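Local atomic coordinates of tail fiber protein (Pseudomonas aeruginosa, PDB entry 6CL6), a protein that forms the trimeric receptor-binding fiber of an R-type pyocin, a contractile injection system, and probably recognises the surface of target bacteria. Residues L59-N64 / G69-I74; G288-N293 / L297-G302; T343-A348 / A353-G358. All coordinates share one frame; numbering follows the deposited sequence.

Contact 1. Residues L59-N64 / G69-I74; sequences LTNHAN and GRYFYI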
loop_
_atom_site.group_PDB
_atom_site.type_symbol
_atom_site.label_atom_id
_atom_site.label_comp_id
_atom_site.label_asym_id
_atom_site.label_seq_id
_atom_site.Cartn_x
_atom_site.Cartn_y
_atom_site.Cartn_z
ATOM N N LEU A 59 -30.692 35.727 -57.181
ATOM C CA LEU A 59 -29.614 34.748 -57.071
ATOM C C LEU A 59 -28.306 35.498 -57.302
ATOM O O LEU A 59 -28.171 36.195 -58.307
ATOM C CB LEU A 59 -29.740 33.628 -58.087
ATOM C CG LEU A 59 -28.584 32.619 -58.281
ATOM C CD1 LEU A 59 -28.392 31.754 -57.049
ATOM C CD2 LEU A 59 -28.838 31.767 -59.503
ATOM N N THR A 60 -27.357 35.382 -56.373
ATOM C CA THR A 60 -26.172 36.200 -56.500
ATOM C C THR A 60 -25.034 35.575 -55.713
ATOM O O THR A 60 -25.252 34.908 -54.708
ATOM C CB THR A 60 -26.430 37.636 -56.015
ATOM O OG1 THR A 60 -25.247 38.406 -56.093
ATOM C CG2 THR A 60 -26.974 37.645 -54.616
ATOM N N ASN A 61 -23.821 35.799 -56.215
ATOM C CA ASN A 61 -22.595 35.460 -55.484
ATOM C C ASN A 61 -21.902 36.719 -54.999
ATOM O O ASN A 61 -20.716 36.698 -54.676
ATOM C CB ASN A 61 -21.664 34.616 -56.345
ATOM C CG ASN A 61 -21.151 35.370 -57.557
ATOM O OD1 ASN A 61 -21.660 36.421 -57.902
ATOM N ND2 ASN A 61 -20.132 34.809 -58.220
ATOM N N HIS A 62 -22.611 37.830 -55.005
ATOM C CA HIS A 62 -22.083 39.083 -54.474
ATOM C C HIS A 62 -21.581 38.921 -53.043
ATOM O O HIS A 62 -22.119 38.146 -52.241
ATOM C CB HIS A 62 -23.179 40.146 -54.532
ATOM C CG HIS A 62 -22.694 41.522 -54.252
ATOM N ND1 HIS A 62 -22.459 41.983 -52.970
ATOM C CD2 HIS A 62 -22.409 42.546 -55.086
ATOM C CE1 HIS A 62 -22.043 43.229 -53.032
ATOM N NE2 HIS A 62 -22.004 43.588 -54.304
ATOM N N ALA A 63 -20.563 39.704 -52.710
ATOM C CA ALA A 63 -19.868 39.584 -51.437
ATOM C C ALA A 63 -20.734 39.880 -50.227
ATOM O O ALA A 63 -20.406 39.412 -49.124
ATOM C CB ALA A 63 -18.675 40.549 -51.415
ATOM N N ASN A 64 -21.810 40.628 -50.389
ATOM C CA ASN A 64 -22.702 40.930 -49.262
ATOM C C ASN A 64 -23.644 39.797 -48.923
ATOM O O ASN A 64 -24.399 39.922 -47.951
ATOM C CB ASN A 64 -23.487 42.224 -49.555
ATOM C CG ASN A 64 -22.646 43.471 -49.302
ATOM O OD1 ASN A 64 -21.746 43.455 -48.498
ATOM N ND2 ASN A 64 -22.934 44.553 -50.020
ATOM N N GLY A 69 -17.694 34.135 -52.285
ATOM C CA GLY A 69 -17.385 33.214 -53.354
ATOM C C GLY A 69 -18.479 32.261 -53.754
ATOM O O GLY A 69 -18.288 31.519 -54.720
ATOM N N ARG A 70 -19.631 32.254 -53.064
ATOM C CA ARG A 70 -20.683 31.277 -53.363
ATOM C C ARG A 70 -21.995 31.960 -53.748
ATOM O O ARG A 70 -22.349 33.018 -53.189
ATOM C CB ARG A 70 -20.941 30.363 -52.176
ATOM C CG ARG A 70 -19.808 29.333 -52.021
ATOM C CD ARG A 70 -20.101 28.394 -50.888
ATOM N NE ARG A 70 -21.271 27.560 -51.141
ATOM C CZ ARG A 70 -21.827 26.799 -50.226
ATOM N NH1 ARG A 70 -21.315 26.766 -49.004
ATOM N NH2 ARG A 70 -22.879 26.059 -50.529
ATOM N N TYR A 71 -22.687 31.345 -54.701
ATOM C CA TYR A 71 -24.024 31.778 -55.046
ATOM C C TYR A 71 -25.046 31.367 -53.985
ATOM O O TYR A 71 -25.023 30.250 -53.468
ATOM C CB TYR A 71 -24.447 31.199 -56.390
ATOM C CG TYR A 71 -23.753 31.847 -57.576
ATOM C CD1 TYR A 71 -24.243 33.005 -58.161
ATOM C CD2 TYR A 71 -22.577 31.305 -58.085
ATOM C CE1 TYR A 71 -23.593 33.613 -59.208
ATOM C CE2 TYR A 71 -21.922 31.906 -59.180
ATOM C CZ TYR A 71 -22.440 33.052 -59.728
ATOM O OH TYR A 71 -21.807 33.647 -60.771
ATOM N N PHE A 72 -25.956 32.283 -53.671
ATOM C CA PHE A 72 -27.109 31.997 -52.833
ATOM C C PHE A 72 -28.361 32.609 -53.448
ATOM O O PHE A 72 -28.341 33.773 -53.909
ATOM C CB PHE A 72 -26.929 32.552 -51.386
ATOM C CG PHE A 72 -26.079 31.687 -50.509
ATOM C CD1 PHE A 72 -24.725 31.547 -50.737
ATOM C CD2 PHE A 72 -26.676 30.933 -49.484
ATOM C CE1 PHE A 72 -23.948 30.708 -49.928
ATOM C CE2 PHE A 72 -25.905 30.098 -48.678
ATOM C CZ PHE A 72 -24.552 29.995 -48.903
ATOM N N TYR A 73 -29.464 31.851 -53.386
ATOM C CA TYR A 73 -30.791 32.428 -53.567
ATOM C C TYR A 73 -31.118 33.279 -52.359
ATOM O O TYR A 73 -30.918 32.846 -51.213
ATOM C CB TYR A 73 -31.853 31.345 -53.708
ATOM C CG TYR A 73 -31.664 30.385 -54.838
ATOM C CD1 TYR A 73 -30.948 29.213 -54.669
ATOM C CD2 TYR A 73 -32.270 30.621 -56.059
ATOM C CE1 TYR A 73 -30.817 28.334 -55.741
ATOM C CE2 TYR A 73 -32.165 29.757 -57.086
ATOM C CZ TYR A 73 -31.436 28.630 -56.935
ATOM O OH TYR A 73 -31.351 27.774 -58.027
ATOM N N ILE A 74 -31.585 34.499 -52.593
ATOM C CA ILE A 74 -31.861 35.427 -51.506
ATOM C C ILE A 74 -33.290 35.877 -51.652
ATOM O O ILE A 74 -33.624 36.587 -52.608
ATOM C CB ILE A 74 -30.888 36.625 -51.484
ATOM C CG1 ILE A 74 -29.430 36.115 -51.295
ATOM C CG2 ILE A 74 -31.279 37.564 -50.365
ATOM C CD1 ILE A 74 -28.428 37.173 -50.977
HETATM O O HOH W 1 -19.177 36.633 -52.713
#
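The Tyr-71 ring carries Asn-61 flat on one face: CB of Asn-61 lies over the ring centre, 3.5 Å from the centroid in a CH-pi contact, and the amide plane is stacked on the ring, 8° from parallel. With chi1 of 65°, Asn-61 tucks its CG between its own N and C, and this lays the amide alongside the tyrosine. A second ring, Tyr-73, takes CD1 of Leu-59 over the centre of one face, 4.0 Å from the centroid; the same methyl reaches Tyr-71 CB at 4.0 Å. At the edge of the Phe-72 ring, in its plane, sits the carbonyl O of Arg-70.

The backbones of Thr-60 and Phe-72 form an antiparallel hydrogen-bonded pair, Thr-60 N to Phe-72 O 3.1 Å and Phe-72 N to Thr-60 O 2.9 Å. They stay close one pair further, where Asn-61 CA approaches Arg-70 O, before the hairpin loop. Thr-60 OG1 accepts from His-62 N in an ST turn and also hydrogen-bonds Ser-48 O.

Strand 57-60 is outermost within this chain; strand 72-79 pairs antiparallel on its other flank with strand 85-92, where Phe-72 meets Ala-90, while Leu-59 packs on Tyr-79 of the second subunit.

Contact 2. Residues G288-N293 / L297-G302; sequences GWWRDN and LIRQWG
Trp-301 lays the face of its indole across the backbone of Gly-288 and Trp-289. The carbonyl O of Gly-288 sits 3.5 Å above the ring plane, over the centre, and Trp-289 N lies above the same face nearer the rim. The fold-back comes from chi1 of 54°, which places CG of Trp-301 between its own N and C and turns the ring over the partner strand. The indole lies directly on the Gly-288 backbone, with CE2 of Trp-301 3.6 Å from Gly-288 C. CH2 of Trp-301 then reaches CB of Trp-290 at 4.1 Å, so the two tryptophans meet ring to methylene and do not stack.

On the other face of the sheet, Arg-291 runs extended across Ile-298. Its CG approaches Ile-298 CG1 at 3.7 Å, and CD1 of the isoleucine lies 3.7 Å above the guanidinium plane, toward its rim. Farther along, Trp-289 CB touches Gln-300 CG at 3.9 Å, while the indole of Trp-289 leads away from the partner strand.

The backbones form an antiparallel hairpin, their axes 168° apart. Trp-290 and Arg-299 exchange two hydrogen bonds of 2.8 Å (Trp-290 N to Arg-299 O and Arg-299 N to Trp-290 O); Gly-288 and Trp-301 also pair both ways.

The face bearing Trp-290, Arg-299 and Trp-301 looks into the trimer. Trp-290 NE1 bonds Asp-292 OD2 of the second subunit, and Arg-299 NH1 makes a salt bridge with Glu-368 of the third. Within the chain, strand 281-283 flanks strand 288-292, and strand 363-371 pairs antiparallel with strand 297-306 on the flank away from strand 288-292.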
loop_
_atom_site.group_PDB
_atom_site.type_symbol
_atom_site.label_atom_id
_atom_site.label_comp_id
_atom_site.label_asym_id
_atom_site.label_seq_id
_atom_site.Cartn_x
_atom_site.Cartn_y
_atom_site.Cartn_z
ATOM N N GLY A 288 44.137 -36.878 72.187
ATOM C CA GLY A 288 43.493 -36.400 70.976
ATOM C C GLY A 288 43.282 -37.504 69.968
ATOM O O GLY A 288 43.598 -38.668 70.211
ATOM N N TRP A 289 42.719 -37.108 68.818
ATOM C CA TRP A 289 42.393 -38.045 67.765
ATOM C C TRP A 289 42.522 -37.351 66.414
ATOM O O TRP A 289 42.541 -36.120 66.314
ATOM C CB TRP A 289 40.988 -38.600 67.957
ATOM C CG TRP A 289 39.949 -37.513 68.023
ATOM C CD1 TRP A 289 39.453 -36.923 69.148
ATOM C CD2 TRP A 289 39.287 -36.896 66.920
ATOM N NE1 TRP A 289 38.519 -35.969 68.812
ATOM C CE2 TRP A 289 38.400 -35.935 67.449
ATOM C CE3 TRP A 289 39.356 -37.056 65.531
ATOM C CZ2 TRP A 289 37.586 -35.144 66.640
ATOM C CZ3 TRP A 289 38.542 -36.263 64.726
ATOM C CH2 TRP A 289 37.679 -35.316 65.283
ATOM N N TRP A 290 42.631 -38.167 65.380
ATOM C CA TRP A 290 42.705 -37.691 63.994
ATOM C C TRP A 290 41.948 -38.700 63.147
ATOM O O TRP A 290 42.054 -39.912 63.360
ATOM C CB TRP A 290 44.170 -37.549 63.529
ATOM C CG TRP A 290 44.374 -37.241 62.091
ATOM C CD1 TRP A 290 44.464 -35.997 61.508
ATOM C CD2 TRP A 290 44.530 -38.183 61.019
ATOM N NE1 TRP A 290 44.657 -36.118 60.163
ATOM C CE2 TRP A 290 44.694 -37.444 59.829
ATOM C CE3 TRP A 290 44.530 -39.574 60.952
ATOM C CZ2 TRP A 290 44.864 -38.055 58.580
ATOM C CZ3 TRP A 290 44.709 -40.181 59.711
ATOM C CH2 TRP A 290 44.877 -39.416 58.550
ATOM N N ARG A 291 41.182 -38.196 62.179
ATOM C CA ARG A 291 40.292 -39.037 61.399
ATOM C C ARG A 291 40.437 -38.694 59.923
ATOM O O ARG A 291 40.266 -37.537 59.524
ATOM C CB ARG A 291 38.848 -38.859 61.853
ATOM C CG ARG A 291 37.863 -39.738 61.130
ATOM C CD ARG A 291 36.485 -39.648 61.837
ATOM N NE ARG A 291 35.532 -40.624 61.329
ATOM C CZ ARG A 291 34.452 -41.038 61.990
ATOM N NH1 ARG A 291 34.188 -40.562 63.206
ATOM N NH2 ARG A 291 33.640 -41.931 61.440
ATOM N N ASP A 292 40.769 -39.698 59.130
ATOM C CA ASP A 292 40.740 -39.587 57.672
ATOM C C ASP A 292 39.314 -39.881 57.219
ATOM O O ASP A 292 38.884 -41.031 57.179
ATOM C CB ASP A 292 41.729 -40.556 57.034
ATOM C CG ASP A 292 41.535 -40.643 55.521
ATOM O OD1 ASP A 292 41.453 -39.577 54.874
ATOM O OD2 ASP A 292 41.415 -41.762 54.993
ATOM N N ASN A 293 38.581 -38.847 56.850
ATOM C CA ASN A 293 37.193 -39.034 56.460
ATOM C C ASN A 293 37.030 -39.626 55.077
ATOM O O ASN A 293 35.929 -40.083 54.766
ATOM C CB ASN A 293 36.483 -37.699 56.605
ATOM C CG ASN A 293 36.421 -37.261 58.066
ATOM O OD1 ASN A 293 35.852 -37.965 58.895
ATOM N ND2 ASN A 293 37.056 -36.139 58.387
ATOM N N LEU A 297 39.550 -44.103 58.746
ATOM C CA LEU A 297 40.609 -44.486 59.674
ATOM C C LEU A 297 40.777 -43.417 60.744
ATOM O O LEU A 297 40.797 -42.211 60.455
ATOM C CB LEU A 297 41.924 -44.700 58.926
ATOM C CG LEU A 297 43.145 -45.056 59.771
ATOM C CD1 LEU A 297 43.001 -46.448 60.347
ATOM C CD2 LEU A 297 44.397 -44.951 58.935
ATOM N N ILE A 298 40.873 -43.866 62.000
ATOM C CA ILE A 298 41.026 -42.981 63.143
ATOM C C ILE A 298 42.291 -43.393 63.885
ATOM O O ILE A 298 42.521 -44.591 64.102
ATOM C CB ILE A 298 39.822 -43.049 64.101
ATOM C CG1 ILE A 298 38.561 -42.529 63.398
ATOM C CG2 ILE A 298 40.114 -42.264 65.392
ATOM C CD1 ILE A 298 37.312 -42.819 64.156
ATOM N N ARG A 299 43.087 -42.402 64.264
ATOM C CA ARG A 299 44.219 -42.598 65.158
ATOM C C ARG A 299 44.006 -41.757 66.407
ATOM O O ARG A 299 43.532 -40.618 66.329
ATOM C CB ARG A 299 45.549 -42.210 64.508
ATOM C CG ARG A 299 45.935 -43.081 63.322
ATOM C CD ARG A 299 47.418 -42.905 62.972
ATOM N NE ARG A 299 48.324 -43.486 63.971
ATOM C CZ ARG A 299 48.750 -44.758 63.975
ATOM N NH1 ARG A 299 48.348 -45.610 63.037
ATOM N NH2 ARG A 299 49.582 -45.172 64.917
ATOM N N GLN A 300 44.367 -42.317 67.558
ATOM C CA GLN A 300 44.164 -41.642 68.824
ATOM C C GLN A 300 45.410 -41.858 69.683
ATOM O O GLN A 300 46.228 -42.726 69.397
ATOM C CB GLN A 300 42.922 -42.169 69.564
ATOM C CG GLN A 300 41.685 -42.343 68.696
ATOM C CD GLN A 300 40.396 -42.426 69.526
ATOM O OE1 GLN A 300 40.181 -41.626 70.422
ATOM N NE2 GLN A 300 39.564 -43.411 69.232
ATOM N N TRP A 301 45.537 -41.037 70.725
ATOM C CA TRP A 301 46.720 -41.094 71.583
ATOM C C TRP A 301 46.399 -40.480 72.934
ATOM O O TRP A 301 45.408 -39.765 73.102
ATOM C CB TRP A 301 47.906 -40.354 70.956
ATOM C CG TRP A 301 47.555 -38.964 70.582
ATOM C CD1 TRP A 301 47.690 -37.847 71.345
ATOM C CD2 TRP A 301 46.979 -38.533 69.335
ATOM N NE1 TRP A 301 47.222 -36.746 70.646
ATOM C CE2 TRP A 301 46.807 -37.145 69.410
ATOM C CE3 TRP A 301 46.617 -39.196 68.156
ATOM C CZ2 TRP A 301 46.255 -36.398 68.357
ATOM C CZ3 TRP A 301 46.076 -38.450 67.113
ATOM C CH2 TRP A 301 45.916 -37.074 67.232
ATOM N N GLY A 302 47.274 -40.767 73.890
ATOM C CA GLY A 302 47.115 -40.278 75.242
ATOM C C GLY A 302 48.275 -40.770 76.090
ATOM O O GLY A 302 49.257 -41.312 75.577
#

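Contact 3. Residues T343-A348 / A353-G358; sequences TGFRGA and AVIRNG. With CA (calcium ion), chain I.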
loop_
_atom_site.group_PDB
_atom_site.type_symbol
_atom_site.label_atom_id
_atom_site.label_comp_id
_atom_site.label_asym_id
_atom_site.label_seq_id
_atom_site.Cartn_x
_atom_site.Cartn_y
_atom_site.Cartn_z
ATOM N N THR A 343 56.511 -52.899 77.374
ATOM C CA THR A 343 55.187 -52.322 77.297
ATOM C C THR A 343 54.246 -53.291 76.610
ATOM O O THR A 343 54.665 -54.224 75.916
ATOM C CB THR A 343 55.214 -50.997 76.507
ATOM O OG1 THR A 343 55.649 -51.263 75.174
ATOM C CG2 THR A 343 56.147 -50.013 77.146
ATOM N N GLY A 344 52.953 -53.036 76.769
ATOM C CA GLY A 344 51.958 -53.802 76.055
ATOM C C GLY A 344 50.706 -52.981 75.820
ATOM O O GLY A 344 50.322 -52.135 76.647
ATOM N N PHE A 345 50.071 -53.231 74.680
ATOM C CA PHE A 345 48.765 -52.672 74.355
ATOM C C PHE A 345 47.873 -53.842 73.973
ATOM O O PHE A 345 48.219 -54.622 73.075
ATOM C CB PHE A 345 48.883 -51.663 73.223
ATOM C CG PHE A 345 47.569 -51.058 72.795
ATOM C CD1 PHE A 345 46.699 -51.749 71.971
ATOM C CD2 PHE A 345 47.231 -49.779 73.198
ATOM C CE1 PHE A 345 45.507 -51.183 71.570
ATOM C CE2 PHE A 345 46.038 -49.196 72.786
ATOM C CZ PHE A 345 45.167 -49.912 71.982
ATOM N N ARG A 346 46.751 -53.995 74.668
ATOM C CA ARG A 346 45.910 -55.157 74.442
ATOM C C ARG A 346 44.507 -54.876 74.948
ATOM O O ARG A 346 44.244 -53.857 75.594
ATOM C CB ARG A 346 46.486 -56.403 75.118
ATOM C CG ARG A 346 46.118 -56.545 76.594
ATOM C CD ARG A 346 46.853 -57.719 77.234
ATOM N NE ARG A 346 46.361 -58.009 78.591
ATOM C CZ ARG A 346 46.817 -57.416 79.693
ATOM N NH1 ARG A 346 47.764 -56.494 79.622
ATOM N NH2 ARG A 346 46.317 -57.743 80.882
ATOM N N GLY A 347 43.609 -55.816 74.665
ATOM C CA GLY A 347 42.281 -55.780 75.236
ATOM C C GLY A 347 41.436 -54.623 74.766
ATOM O O GLY A 347 40.566 -54.152 75.512
ATOM N N ALA A 348 41.658 -54.156 73.546
ATOM C CA ALA A 348 40.974 -52.964 73.053
ATOM C C ALA A 348 39.527 -53.275 72.692
ATOM O O ALA A 348 39.252 -54.236 71.974
ATOM C CB ALA A 348 41.698 -52.411 71.830
ATOM N N ALA A 353 41.207 -49.774 76.366
ATOM C CA ALA A 353 42.252 -50.754 76.148
ATOM C C ALA A 353 43.061 -50.878 77.430
ATOM O O ALA A 353 42.883 -50.111 78.393
ATOM C CB ALA A 353 43.137 -50.375 74.974
ATOM N N VAL A 354 43.968 -51.860 77.437
ATOM C CA VAL A 354 44.770 -52.168 78.626
ATOM C C VAL A 354 46.240 -51.977 78.282
ATOM O O VAL A 354 46.738 -52.557 77.309
ATOM C CB VAL A 354 44.519 -53.592 79.138
ATOM C CG1 VAL A 354 45.374 -53.870 80.388
ATOM C CG2 VAL A 354 43.023 -53.778 79.454
ATOM N N ILE A 355 46.909 -51.140 79.065
ATOM C CA ILE A 355 48.317 -50.825 78.890
ATOM C C ILE A 355 49.086 -51.563 79.978
ATOM O O ILE A 355 48.797 -51.404 81.174
ATOM C CB ILE A 355 48.581 -49.316 78.941
ATOM C CG1 ILE A 355 47.767 -48.566 77.877
ATOM C CG2 ILE A 355 50.072 -49.038 78.776
ATOM C CD1 ILE A 355 47.959 -49.063 76.445
ATOM N N ARG A 356 50.058 -52.374 79.564
ATOM C CA ARG A 356 50.880 -53.151 80.494
ATOM C C ARG A 356 52.239 -52.490 80.668
ATOM O O ARG A 356 52.909 -52.162 79.681
ATOM C CB ARG A 356 51.044 -54.580 79.995
ATOM C CG ARG A 356 51.583 -55.553 81.035
ATOM C CD ARG A 356 51.336 -56.969 80.553
ATOM N NE ARG A 356 51.648 -57.999 81.537
ATOM C CZ ARG A 356 50.865 -58.322 82.566
ATOM N NH1 ARG A 356 49.745 -57.660 82.787
ATOM N NH2 ARG A 356 51.223 -59.298 83.388
ATOM N N ASN A 357 52.659 -52.330 81.923
ATOM C CA ASN A 357 53.952 -51.736 82.250
ATOM C C ASN A 357 54.867 -52.793 82.843
ATOM O O ASN A 357 54.669 -53.231 83.983
ATOM C CB ASN A 357 53.776 -50.578 83.215
ATOM C CG ASN A 357 55.080 -50.052 83.731
ATOM O OD1 ASN A 357 56.079 -50.027 83.024
ATOM N ND2 ASN A 357 55.086 -49.647 84.999
ATOM N N GLY A 358 55.869 -53.202 82.072
ATOM C CA GLY A 358 56.858 -54.146 82.565
ATOM C C GLY A 358 57.937 -53.564 83.442
ATOM O O GLY A 358 58.696 -54.324 84.017
HETATM CA CA CA I . 59.584 -56.018 85.423
HETATM O O HOH W 2 48.748 -54.680 77.621
HETATM O O HOH W 3 61.324 -54.347 85.524
HETATM O O HOH W 4 59.384 -56.767 83.054
HETATM O O HOH W 5 61.383 -57.587 85.377
HETATM O O HOH W 6 60.143 -56.289 87.828
#
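Phe-345 and Ile-355 mesh on one face of an antiparallel beta hairpin, strands 343-346 and 352-357, in the C-terminal domain, whose family belongs to the H-type lectin clan. The methyl CD1 of Ile-355 presses against the phenyl at CD2, 3.4 Å away, and Ala-353 CB fills in beside the ring tip, 3.6 Å from Phe-345 CZ. Ala-348 adds its own methyl to that of Ala-353. Beyond the hairpin this apolar ridge packs on strands 324-331 and 363-371, including Leu-365.

The opposite face carries Arg-346, Val-354 and Arg-356. Arg-346 leaves its backbone with chi1 84° and then runs extended, crossing Val-354 and Arg-356 obliquely, and Val-354 CG1 fits as a bump under one face of its guanidinium, 3.5 Å below the plane. NH1 of Arg-346 reaches Arg-356 CD at 3.7 Å, with the two guanidinium planes 86° apart. Both charges have Asp-311 as partner, which should offset their proximity. Arg-356 NE also hydrogen-bonds Phe-335 O of the third subunit, and its guanidinium makes a cation-pi contact with that ring.

Arg-346 NH1 and Val-354 O share a water, each at 2.9 Å from it. At the end of the hairpin Gly-358 O binds calcium at 2.4 Å, along with four waters, Asp-309 and Pro-337 O of the third subunit.

Overall arrangement
From the N terminus the three contacts follow in series, each closing one short hairpin loop; none nests or crosses another. Contact 1 joins the first two strands of the five-stranded sheet near the N-terminal end. A long thin run, with a six-stranded sheet in its course, separates it from contact 2, the centres being about 156 Å apart on opposite sides of the chain's centre. Contacts 2 and 3 belong to the C-terminal domain, in its five-stranded and three-stranded sheets, centres about 19 Å apart. Strand 363-371, which follows contact 3, returns to pair with strand 297-306 of contact 2. Both C-terminal contacts touch the third subunit; contacts 1 and 2 touch the second.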